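Local structure of phosphoribosylaminoimidazole-succinocarboxamide synthase (3U54) at residues D20-M25 and R77-K82; V91-V96 and E114-L119; E81-Y86 and V187-I192. The protein catalyses the ATP-dependent joining of L-aspartate to 5-amino-1-(5-phospho-D-ribosyl)imidazole-4-carboxylate to give SAICAR, a step of de novo purine biosynthesis. One frame throughout, in Å; residues are numbered along the deposited sequence.

Interaction 1 of 3, residues D20-M25 and R77-K82; sequences DDKLIM and RLIVEK. With CD (cadmium ion), chain I.
The guanidinium of Arg-77 has Ile-24 CD1 near it at an oblique slant, while the aliphatic part of the chain makes the contact, with Arg-77 CD 3.8 Å from Ile-24 CG2. At the far end another flat group, the Glu-81 carboxylate, binds a cadmium ion through OE2 at 2.5 Å. Between these ends, strands 22-25 and 77-81 pair as the two central strands of a four-stranded antiparallel sheet, flanked by strands 13-17 and 69-72. Leu-23 exchanges two backbone hydrogen bonds with Val-80, and Met-25 two with Leu-78; that from Val-80 N to Leu-23 O is 2.8 Å long. CA-H...O contacts, such as Ile-24 CA to Leu-78 O, fill the intervening non-hydrogen-bonded pairs. One face of the sheet carries Leu-23, Met-25, Leu-78 and Val-80. There Met-25, a selenomethionine, starts with CG anti to the backbone N and bends at its last torsion (chi3 55°). As a result Met-25 CE lies 3.7 Å from Leu-78 CD1, and Met-25 CE is also 3.8 Å from Val-80 CG1. Leu-78 also packs on Ala-50 and Val-54 of helix 45-62, joining this face to the helix. The other face bears Ile-24 and Ile-79, with the aliphatic part of Lys-22 alongside Ile-79 CG2. Past the strand end, Lys-82 runs extended over the 20-21 turn. Lys-82 N is modelled 2.5 Å from Asp-21 O, a length short enough to be doubtful, and Lys-82 CD lies 3.2 Å from Asp-20 O.

Interaction 2 of 3, residues V91-V96 and E114-L119; sequences VVRNVV and EPIVEL. With SO4 (sulfate ion), chain D.
Arg-93 and Glu-118 form a salt bridge along one side of the strand pair, NE giving its hydrogen to OE1 at 3.0 Å with an N-H...O angle of 161°. The carboxylate oxygen sits at the guanidinium edge, near its plane, but is itself approached from above the carboxylate, the two groups being turned 58° against each other. Another edge position of the same guanidinium is taken by a sulfate ion, probably from the crystallisation liquor, whose O1 accepts from Arg-93 NH2 at 3.0 Å. Ser-99 N and Arg-198 also bind this sulfate, consistent with a pocket for an anionic group such as a phosphate. Glu-118 is held in turn by the hydroxyl of Tyr-120, which reaches OE1, with Arg-103 a long, weak partner of OE2. The scaffold beneath is antiparallel: strands 91-93 and 115-119 are neighbours in the six-stranded antiparallel sheet, and Arg-93 N to Ile-116 O (2.9 Å) is one of four backbone hydrogen bonds between them. The chain turns a corner at Asn-94 and again at Glu-114. On the face away from the salt bridge, Val-92 CG1 lies beside Pro-115 CB at 4.1 Å, both residues also packing on helix 143-165. The Asn-94 amide rests its OD1 3.9 Å from Pro-115 CB; Asn-157 of that helix donates to OD1, and ND2 bonds to Leu-171 O, fixing the rotation of the amide. Beyond this shell, Tyr-134 of the second subunit packs on Ile-116 and Val-117, and His-135 of the same neighbouring subunit on Glu-118.

Interaction 3 of 3, residues E81-Y86 and V187-I192; sequences EKLDMY and VLADEI. With CD (cadmium ion), chain I.
Leu-83 CD2 carries the close part of this contact, lying 3.7 Å from Ala-189 CB. The same methyl, Leu-83 CD2, is 4.1 Å from Val-187 CB. A single branch thus bridges the valine and the alanine, both directed toward the 81-86 segment and buried in the structure. With chi1 at -99° and chi2 at 32°, both off the staggered positions, the leucine places CD2 against the pair. Next to it Glu-81 and Val-187 approach from opposite directions, the carboxylate oxygen Glu-81 OE1 coming to 3.6 Å from Val-187 CG1. OE1 is the oxygen farther from the cadmium ion, so the acid turns one oxygen to the metal and the other to a methyl group. His-68 touches Glu-81 and Ala-189 and so lies against both segments. The looser side begins at Met-85, an exposed selenomethionine. Its chain bends at chi2 (-71°) and again at chi3, bringing Met-85 SE to 3.9 Å and Met-85 CE to 4.1 Å from Ala-189 CB. The meeting point is the junction of two sheets: the chain leaves strand 77-81 of the N-terminal sheet here and enters strand 84-93 of the six-stranded sheet, to which strand 186-188 also belongs. Farther along, Asp-190 leaves the apolar patch and pairs with Lys-13 and Lys-175. Between the two segments themselves there is neither a hydrogen bond nor a salt bridge. What holds across the contact is van der Waals packing of the leucine, selenomethionine, valine and alanine, with one carboxylate oxygen against a methyl; directional bonding comes from neighbours, such as the backbone pairing of Val-187 with Gly-179 and of Glu-81 with His-68.

Overall arrangement
From the N terminus, residues 20-25 pair with 77-82, and interaction 1 closes a loop that contains helix 45-62 and unites the centre of the N-terminal sheet. Interaction 3 opens where that one ends, sharing Glu-81 and Lys-82, and closes a loop of about a hundred residues when 187-192 returns. Nested within it, interaction 2 closes a short excursion between strands 84-93 and 111-121 of the six-stranded sheet. Interactions 1 and 3 touch, with Met-25 CE 3.3 Å from Asp-190 O, and their centres are 10 Å apart. Interaction 2 lies across the chain's centre from interaction 1, their centres 29 Å apart; strand 84-93 serves interactions 2 and 3 and follows strand 77-81 of interaction 1.

Interaction 1 of 3, residues D20-M25 and R77-K82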
loop_
_atom_site.group_PDB
_atom_site.type_symbol
_atom_site.label_atom_id
_atom_site.label_comp_id
_atom_site.label_asym_id
_atom_site.label_seq_id
_atom_site.Cartn_x
_atom_site.Cartn_y
_atom_site.Cartn_z
ATOM N N ASP A 20 28.508 -16.361 -20.951
ATOM C CA ASP A 20 27.309 -16.314 -20.123
ATOM C C ASP A 20 26.968 -14.938 -19.530
ATOM O O ASP A 20 25.792 -14.645 -19.320
ATOM C CB ASP A 20 27.405 -17.368 -19.016
ATOM C CG ASP A 20 27.330 -18.793 -19.557
ATOM O OD1 ASP A 20 26.237 -19.211 -19.994
ATOM O OD2 ASP A 20 28.359 -19.504 -19.537
ATOM N N ASP A 21 27.973 -14.099 -19.272
ATOM C CA ASP A 21 27.734 -12.802 -18.622
ATOM C C ASP A 21 27.581 -11.627 -19.586
ATOM O O ASP A 21 26.946 -10.629 -19.238
ATOM C CB ASP A 21 28.835 -12.442 -17.607
ATOM C CG ASP A 21 29.647 -13.633 -17.153
ATOM O OD1 ASP A 21 29.101 -14.759 -17.048
ATOM O OD2 ASP A 21 30.853 -13.435 -16.886
ATOM N N LYS A 22 28.172 -11.732 -20.776
ATOM C CA LYS A 22 28.336 -10.568 -21.666
ATOM C C LYS A 22 28.383 -10.859 -23.159
ATOM O O LYS A 22 28.620 -11.978 -23.590
ATOM C CB LYS A 22 29.577 -9.747 -21.263
ATOM C CG LYS A 22 30.919 -10.391 -21.575
ATOM C CD LYS A 22 32.058 -9.413 -21.343
ATOM C CE LYS A 22 32.542 -9.387 -19.889
ATOM N NZ LYS A 22 32.666 -10.748 -19.249
ATOM N N LEU A 23 28.179 -9.814 -23.947
ATOM C CA LEU A 23 28.165 -9.939 -25.389
ATOM C C LEU A 23 28.530 -8.604 -26.033
ATOM O O LEU A 23 28.635 -7.595 -25.347
ATOM C CB LEU A 23 26.799 -10.474 -25.863
ATOM C CG LEU A 23 25.550 -9.608 -25.664
ATOM C CD1 LEU A 23 25.152 -8.995 -26.973
ATOM C CD2 LEU A 23 24.386 -10.421 -25.086
ATOM N N ILE A 24 28.719 -8.624 -27.349
ATOM C CA ILE A 24 29.005 -7.448 -28.148
ATOM C C ILE A 24 27.784 -7.028 -28.971
ATOM O O ILE A 24 27.150 -7.862 -29.631
ATOM C CB ILE A 24 30.236 -7.697 -29.079
ATOM C CG1 ILE A 24 31.506 -7.803 -28.228
ATOM C CG2 ILE A 24 30.386 -6.584 -30.126
ATOM C CD1 ILE A 24 32.599 -8.636 -28.822
HETATM N N MSE A 25 27.461 -5.735 -28.912
HETATM C CA MSE A 25 26.367 -5.159 -29.674
HETATM C C MSE A 25 27.007 -4.366 -30.805
HETATM O O MSE A 25 27.757 -3.416 -30.564
HETATM C CB MSE A 25 25.531 -4.244 -28.773
HETATM C CG MSE A 25 24.247 -3.735 -29.394
HETATM SE SE MSE A 25 23.002 -2.956 -28.089
HETATM C CE MSE A 25 24.110 -1.634 -27.267
ATOM N N ARG A 77 31.056 -0.799 -31.780
ATOM C CA ARG A 77 30.749 -1.992 -30.990
ATOM C C ARG A 77 30.697 -1.667 -29.516
ATOM O O ARG A 77 31.625 -1.062 -28.980
ATOM C CB ARG A 77 31.774 -3.097 -31.203
ATOM C CG ARG A 77 31.739 -3.793 -32.529
ATOM C CD ARG A 77 32.775 -4.883 -32.533
ATOM N NE ARG A 77 32.767 -5.657 -33.772
ATOM C CZ ARG A 77 33.211 -6.902 -33.869
ATOM N NH1 ARG A 77 33.692 -7.516 -32.797
ATOM N NH2 ARG A 77 33.165 -7.541 -35.028
ATOM N N LEU A 78 29.608 -2.072 -28.863
ATOM C CA LEU A 78 29.496 -1.952 -27.410
ATOM C C LEU A 78 29.601 -3.316 -26.725
ATOM O O LEU A 78 29.153 -4.323 -27.253
ATOM C CB LEU A 78 28.179 -1.275 -27.025
ATOM C CG LEU A 78 27.821 0.083 -27.629
ATOM C CD1 LEU A 78 26.913 0.752 -26.650
ATOM C CD2 LEU A 78 29.038 0.975 -27.905
ATOM N N ILE A 79 30.210 -3.344 -25.549
ATOM C CA ILE A 79 30.218 -4.543 -24.752
ATOM C C ILE A 79 29.109 -4.396 -23.730
ATOM O O ILE A 79 29.075 -3.439 -22.974
ATOM C CB ILE A 79 31.579 -4.795 -24.062
ATOM C CG1 ILE A 79 32.694 -4.903 -25.114
ATOM C CG2 ILE A 79 31.497 -6.071 -23.198
ATOM C CD1 ILE A 79 34.077 -4.527 -24.616
ATOM N N VAL A 80 28.209 -5.368 -23.712
ATOM C CA VAL A 80 26.981 -5.261 -22.958
ATOM C C VAL A 80 26.742 -6.524 -22.148
ATOM O O VAL A 80 26.973 -7.639 -22.604
ATOM C CB VAL A 80 25.761 -4.968 -23.878
ATOM C CG1 VAL A 80 25.857 -3.569 -24.461
ATOM C CG2 VAL A 80 25.656 -5.993 -24.994
ATOM N N GLU A 81 26.273 -6.339 -20.926
ATOM C CA GLU A 81 26.032 -7.454 -20.041
ATOM C C GLU A 81 24.869 -8.290 -20.546
ATOM O O GLU A 81 23.952 -7.765 -21.172
ATOM C CB GLU A 81 25.824 -6.949 -18.617
ATOM C CG GLU A 81 24.420 -6.628 -18.254
ATOM C CD GLU A 81 24.350 -6.042 -16.893
ATOM O OE1 GLU A 81 24.130 -4.826 -16.785
ATOM O OE2 GLU A 81 24.564 -6.787 -15.933
ATOM N N LYS A 82 24.926 -9.592 -20.304
ATOM C CA LYS A 82 23.894 -10.482 -20.798
ATOM C C LYS A 82 22.701 -10.520 -19.853
ATOM O O LYS A 82 22.856 -10.552 -18.627
ATOM C CB LYS A 82 24.431 -11.889 -21.041
ATOM C CG LYS A 82 23.513 -12.765 -21.869
ATOM C CD LYS A 82 24.090 -14.164 -22.023
ATOM C CE LYS A 82 23.059 -15.099 -22.631
ATOM N NZ LYS A 82 23.659 -16.392 -23.088
HETATM CD CD CD I . 24.081 -6.004 -13.578
#

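Interaction 2 of 3, residues V91-V96 and E114-L119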
loop_
_atom_site.group_PDB
_atom_site.type_symbol
_atom_site.label_atom_id
_atom_site.label_comp_id
_atom_site.label_asym_id
_atom_site.label_seq_id
_atom_site.Cartn_x
_atom_site.Cartn_y
_atom_site.Cartn_z
ATOM N N VAL A 91 7.386 2.553 -24.596
ATOM C CA VAL A 91 7.476 3.878 -25.207
ATOM C C VAL A 91 7.032 4.987 -24.265
ATOM O O VAL A 91 5.943 4.945 -23.720
ATOM C CB VAL A 91 6.715 3.968 -26.566
ATOM C CG1 VAL A 91 6.613 5.400 -27.029
ATOM C CG2 VAL A 91 7.398 3.108 -27.665
ATOM N N VAL A 92 7.905 5.968 -24.073
ATOM C CA VAL A 92 7.611 7.150 -23.281
ATOM C C VAL A 92 7.449 8.341 -24.224
ATOM O O VAL A 92 8.246 8.532 -25.146
ATOM C CB VAL A 92 8.747 7.496 -22.292
ATOM C CG1 VAL A 92 8.314 8.630 -21.352
ATOM C CG2 VAL A 92 9.140 6.291 -21.503
ATOM N N ARG A 93 6.426 9.144 -23.961
ATOM C CA ARG A 93 6.040 10.235 -24.834
ATOM C C ARG A 93 5.794 11.506 -24.055
ATOM O O ARG A 93 5.040 11.515 -23.082
ATOM C CB ARG A 93 4.788 9.863 -25.585
ATOM C CG ARG A 93 4.834 8.498 -26.227
ATOM C CD ARG A 93 3.471 8.236 -26.812
ATOM N NE ARG A 93 3.496 7.319 -27.939
ATOM C CZ ARG A 93 3.674 7.678 -29.198
ATOM N NH1 ARG A 93 3.889 8.945 -29.524
ATOM N NH2 ARG A 93 3.664 6.744 -30.133
ATOM N N ASN A 94 6.458 12.568 -24.502
ATOM C CA ASN A 94 6.309 13.906 -23.962
ATOM C C ASN A 94 5.461 14.810 -24.857
ATOM O O ASN A 94 4.810 15.739 -24.377
ATOM C CB ASN A 94 7.694 14.528 -23.799
ATOM C CG ASN A 94 8.573 13.745 -22.839
ATOM O OD1 ASN A 94 8.257 13.618 -21.658
ATOM N ND2 ASN A 94 9.667 13.207 -23.345
ATOM N N VAL A 95 5.525 14.549 -26.168
ATOM C CA VAL A 95 4.902 15.387 -27.171
ATOM C C VAL A 95 4.089 14.500 -28.108
ATOM O O VAL A 95 4.533 13.443 -28.490
ATOM C CB VAL A 95 5.981 16.201 -27.943
ATOM C CG1 VAL A 95 5.440 16.764 -29.201
ATOM C CG2 VAL A 95 6.550 17.302 -27.090
ATOM N N VAL A 96 2.885 14.926 -28.441
ATOM C CA VAL A 96 2.007 14.183 -29.346
ATOM C C VAL A 96 2.640 14.050 -30.750
ATOM O O VAL A 96 2.878 15.051 -31.431
ATOM C CB VAL A 96 0.594 14.851 -29.411
ATOM C CG1 VAL A 96 -0.332 14.130 -30.443
ATOM C CG2 VAL A 96 -0.056 14.903 -28.031
ATOM N N GLU A 114 1.648 15.357 -18.732
ATOM C CA GLU A 114 2.469 14.367 -18.064
ATOM C C GLU A 114 2.986 13.413 -19.127
ATOM O O GLU A 114 2.338 13.270 -20.144
ATOM C CB GLU A 114 1.637 13.620 -17.035
ATOM C CG GLU A 114 1.556 14.346 -15.708
ATOM C CD GLU A 114 0.567 13.732 -14.719
ATOM O OE1 GLU A 114 -0.395 13.053 -15.147
ATOM O OE2 GLU A 114 0.750 13.951 -13.499
ATOM N N PRO A 115 4.163 12.781 -18.915
ATOM C CA PRO A 115 4.600 11.783 -19.908
ATOM C C PRO A 115 3.688 10.586 -19.906
ATOM O O PRO A 115 3.135 10.234 -18.870
ATOM C CB PRO A 115 6.004 11.367 -19.448
ATOM C CG PRO A 115 6.430 12.358 -18.423
ATOM C CD PRO A 115 5.189 13.046 -17.887
ATOM N N ILE A 116 3.536 9.977 -21.074
ATOM C CA ILE A 116 2.703 8.808 -21.279
ATOM C C ILE A 116 3.638 7.633 -21.471
ATOM O O ILE A 116 4.592 7.735 -22.248
ATOM C CB ILE A 116 1.856 8.976 -22.553
ATOM C CG1 ILE A 116 0.842 10.113 -22.394
ATOM C CG2 ILE A 116 1.183 7.647 -22.992
ATOM C CD1 ILE A 116 -0.064 9.996 -21.192
ATOM N N VAL A 117 3.371 6.538 -20.763
ATOM C CA VAL A 117 4.066 5.274 -20.996
ATOM C C VAL A 117 3.141 4.265 -21.707
ATOM O O VAL A 117 2.047 3.956 -21.214
ATOM C CB VAL A 117 4.540 4.595 -19.665
ATOM C CG1 VAL A 117 5.467 3.467 -19.982
ATOM C CG2 VAL A 117 5.213 5.590 -18.705
ATOM N N GLU A 118 3.588 3.742 -22.848
ATOM C CA GLU A 118 2.888 2.650 -23.526
ATOM C C GLU A 118 3.725 1.374 -23.620
ATOM O O GLU A 118 4.939 1.418 -23.815
ATOM C CB GLU A 118 2.463 3.069 -24.932
ATOM C CG GLU A 118 1.808 4.425 -25.020
ATOM C CD GLU A 118 1.662 4.925 -26.450
ATOM O OE1 GLU A 118 2.467 4.531 -27.327
ATOM O OE2 GLU A 118 0.755 5.745 -26.688
ATOM N N LEU A 119 3.048 0.235 -23.519
ATOM C CA LEU A 119 3.717 -1.057 -23.548
ATOM C C LEU A 119 3.333 -1.780 -24.810
ATOM O O LEU A 119 2.181 -1.766 -25.216
ATOM C CB LEU A 119 3.307 -1.902 -22.352
ATOM C CG LEU A 119 3.560 -1.350 -20.967
ATOM C CD1 LEU A 119 2.944 -2.296 -19.963
ATOM C CD2 LEU A 119 5.015 -1.232 -20.722
HETATM S S SO4 D . 4.802 5.560 -33.406
HETATM O O1 SO4 D . 4.138 6.817 -33.120
HETATM O O2 SO4 D . 4.888 4.756 -32.183
HETATM O O3 SO4 D . 4.005 4.833 -34.388
HETATM O O4 SO4 D . 6.129 5.830 -33.972
#

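Interaction 3 of 3, residues E81-Y86 and V187-I192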
loop_
_atom_site.group_PDB
_atom_site.type_symbol
_atom_site.label_atom_id
_atom_site.label_comp_id
_atom_site.label_asym_id
_atom_site.label_seq_id
_atom_site.Cartn_x
_atom_site.Cartn_y
_atom_site.Cartn_z
ATOM N N GLU A 81 26.273 -6.339 -20.926
ATOM C CA GLU A 81 26.032 -7.454 -20.041
ATOM C C GLU A 81 24.869 -8.290 -20.546
ATOM O O GLU A 81 23.952 -7.765 -21.172
ATOM C CB GLU A 81 25.824 -6.949 -18.617
ATOM C CG GLU A 81 24.420 -6.628 -18.254
ATOM C CD GLU A 81 24.350 -6.042 -16.893
ATOM O OE1 GLU A 81 24.130 -4.826 -16.785
ATOM O OE2 GLU A 81 24.564 -6.787 -15.933
ATOM N N LYS A 82 24.926 -9.592 -20.304
ATOM C CA LYS A 82 23.894 -10.482 -20.798
ATOM C C LYS A 82 22.701 -10.520 -19.853
ATOM O O LYS A 82 22.856 -10.552 -18.627
ATOM C CB LYS A 82 24.431 -11.889 -21.041
ATOM C CG LYS A 82 23.513 -12.765 -21.869
ATOM C CD LYS A 82 24.090 -14.164 -22.023
ATOM C CE LYS A 82 23.059 -15.099 -22.631
ATOM N NZ LYS A 82 23.659 -16.392 -23.088
ATOM N N LEU A 83 21.516 -10.542 -20.457
ATOM C CA LEU A 83 20.262 -10.336 -19.753
ATOM C C LEU A 83 19.237 -11.374 -20.130
ATOM O O LEU A 83 19.282 -11.925 -21.253
ATOM C CB LEU A 83 19.703 -8.960 -20.119
ATOM C CG LEU A 83 19.891 -7.755 -19.201
ATOM C CD1 LEU A 83 21.153 -7.752 -18.410
ATOM C CD2 LEU A 83 19.717 -6.480 -19.982
ATOM N N ASP A 84 18.327 -11.629 -19.179
ATOM C CA ASP A 84 17.068 -12.324 -19.415
ATOM C C ASP A 84 16.064 -11.237 -19.795
ATOM O O ASP A 84 15.561 -10.520 -18.941
ATOM C CB ASP A 84 16.636 -13.043 -18.135
ATOM C CG ASP A 84 15.219 -13.564 -18.192
ATOM O OD1 ASP A 84 14.771 -13.975 -19.288
ATOM O OD2 ASP A 84 14.547 -13.573 -17.128
HETATM N N MSE A 85 15.800 -11.124 -21.092
HETATM C CA MSE A 85 15.106 -9.979 -21.671
HETATM C C MSE A 85 13.593 -10.072 -21.555
HETATM O O MSE A 85 13.000 -11.137 -21.823
HETATM C CB MSE A 85 15.461 -9.840 -23.156
HETATM C CG MSE A 85 16.919 -9.509 -23.450
HETATM SE SE MSE A 85 17.315 -7.688 -22.940
HETATM C CE MSE A 85 16.362 -6.831 -24.400
ATOM N N TYR A 86 12.976 -8.940 -21.194
ATOM C CA TYR A 86 11.522 -8.795 -21.261
ATOM C C TYR A 86 11.071 -8.627 -22.705
ATOM O O TYR A 86 11.677 -7.863 -23.469
ATOM C CB TYR A 86 11.042 -7.591 -20.446
ATOM C CG TYR A 86 11.204 -7.744 -18.952
ATOM C CD1 TYR A 86 10.348 -8.570 -18.217
ATOM C CD2 TYR A 86 12.207 -7.053 -18.276
ATOM C CE1 TYR A 86 10.487 -8.702 -16.847
ATOM C CE2 TYR A 86 12.362 -7.184 -16.909
ATOM C CZ TYR A 86 11.497 -8.009 -16.196
ATOM O OH TYR A 86 11.670 -8.124 -14.834
ATOM N N VAL A 187 17.123 -4.186 -15.713
ATOM C CA VAL A 187 18.241 -3.486 -16.343
ATOM C C VAL A 187 17.866 -2.951 -17.722
ATOM O O VAL A 187 17.383 -3.684 -18.580
ATOM C CB VAL A 187 19.491 -4.423 -16.451
ATOM C CG1 VAL A 187 20.688 -3.706 -17.065
ATOM C CG2 VAL A 187 19.874 -4.953 -15.093
ATOM N N LEU A 188 18.108 -1.659 -17.931
ATOM C CA LEU A 188 17.875 -1.021 -19.223
ATOM C C LEU A 188 18.858 -1.528 -20.292
ATOM O O LEU A 188 20.056 -1.646 -20.047
ATOM C CB LEU A 188 17.983 0.493 -19.067
ATOM C CG LEU A 188 17.776 1.360 -20.297
ATOM C CD1 LEU A 188 16.318 1.361 -20.676
ATOM C CD2 LEU A 188 18.266 2.769 -20.020
ATOM N N ALA A 189 18.338 -1.806 -21.477
ATOM C CA ALA A 189 19.067 -2.561 -22.463
ATOM C C ALA A 189 19.014 -1.920 -23.871
ATOM O O ALA A 189 18.853 -0.710 -24.013
ATOM C CB ALA A 189 18.533 -3.995 -22.477
ATOM N N ASP A 190 19.157 -2.742 -24.901
ATOM C CA ASP A 190 19.102 -2.293 -26.307
ATOM C C ASP A 190 19.915 -1.009 -26.560
ATOM O O ASP A 190 21.082 -0.947 -26.192
ATOM C CB ASP A 190 17.648 -2.194 -26.787
ATOM C CG ASP A 190 17.528 -2.111 -28.293
ATOM O OD1 ASP A 190 17.364 -0.981 -28.790
ATOM O OD2 ASP A 190 17.588 -3.149 -28.988
ATOM N N GLU A 191 19.318 0.004 -27.190
ATOM C CA GLU A 191 20.089 1.191 -27.564
ATOM C C GLU A 191 19.292 2.435 -27.258
ATOM O O GLU A 191 18.107 2.363 -26.983
ATOM C CB GLU A 191 20.446 1.196 -29.067
ATOM C CG GLU A 191 19.225 1.252 -29.947
ATOM C CD GLU A 191 19.534 1.358 -31.414
ATOM O OE1 GLU A 191 20.317 2.248 -31.810
ATOM O OE2 GLU A 191 18.954 0.552 -32.179
ATOM N N ILE A 192 19.975 3.573 -27.304
ATOM C CA ILE A 192 19.357 4.871 -27.146
ATOM C C ILE A 192 20.066 5.748 -28.188
ATOM O O ILE A 192 21.220 6.154 -28.017
ATOM C CB ILE A 192 19.511 5.442 -25.707
ATOM C CG1 ILE A 192 19.084 4.434 -24.643
ATOM C CG2 ILE A 192 18.715 6.728 -25.550
ATOM C CD1 ILE A 192 19.472 4.841 -23.187
HETATM CD CD CD I . 24.081 -6.004 -13.578
#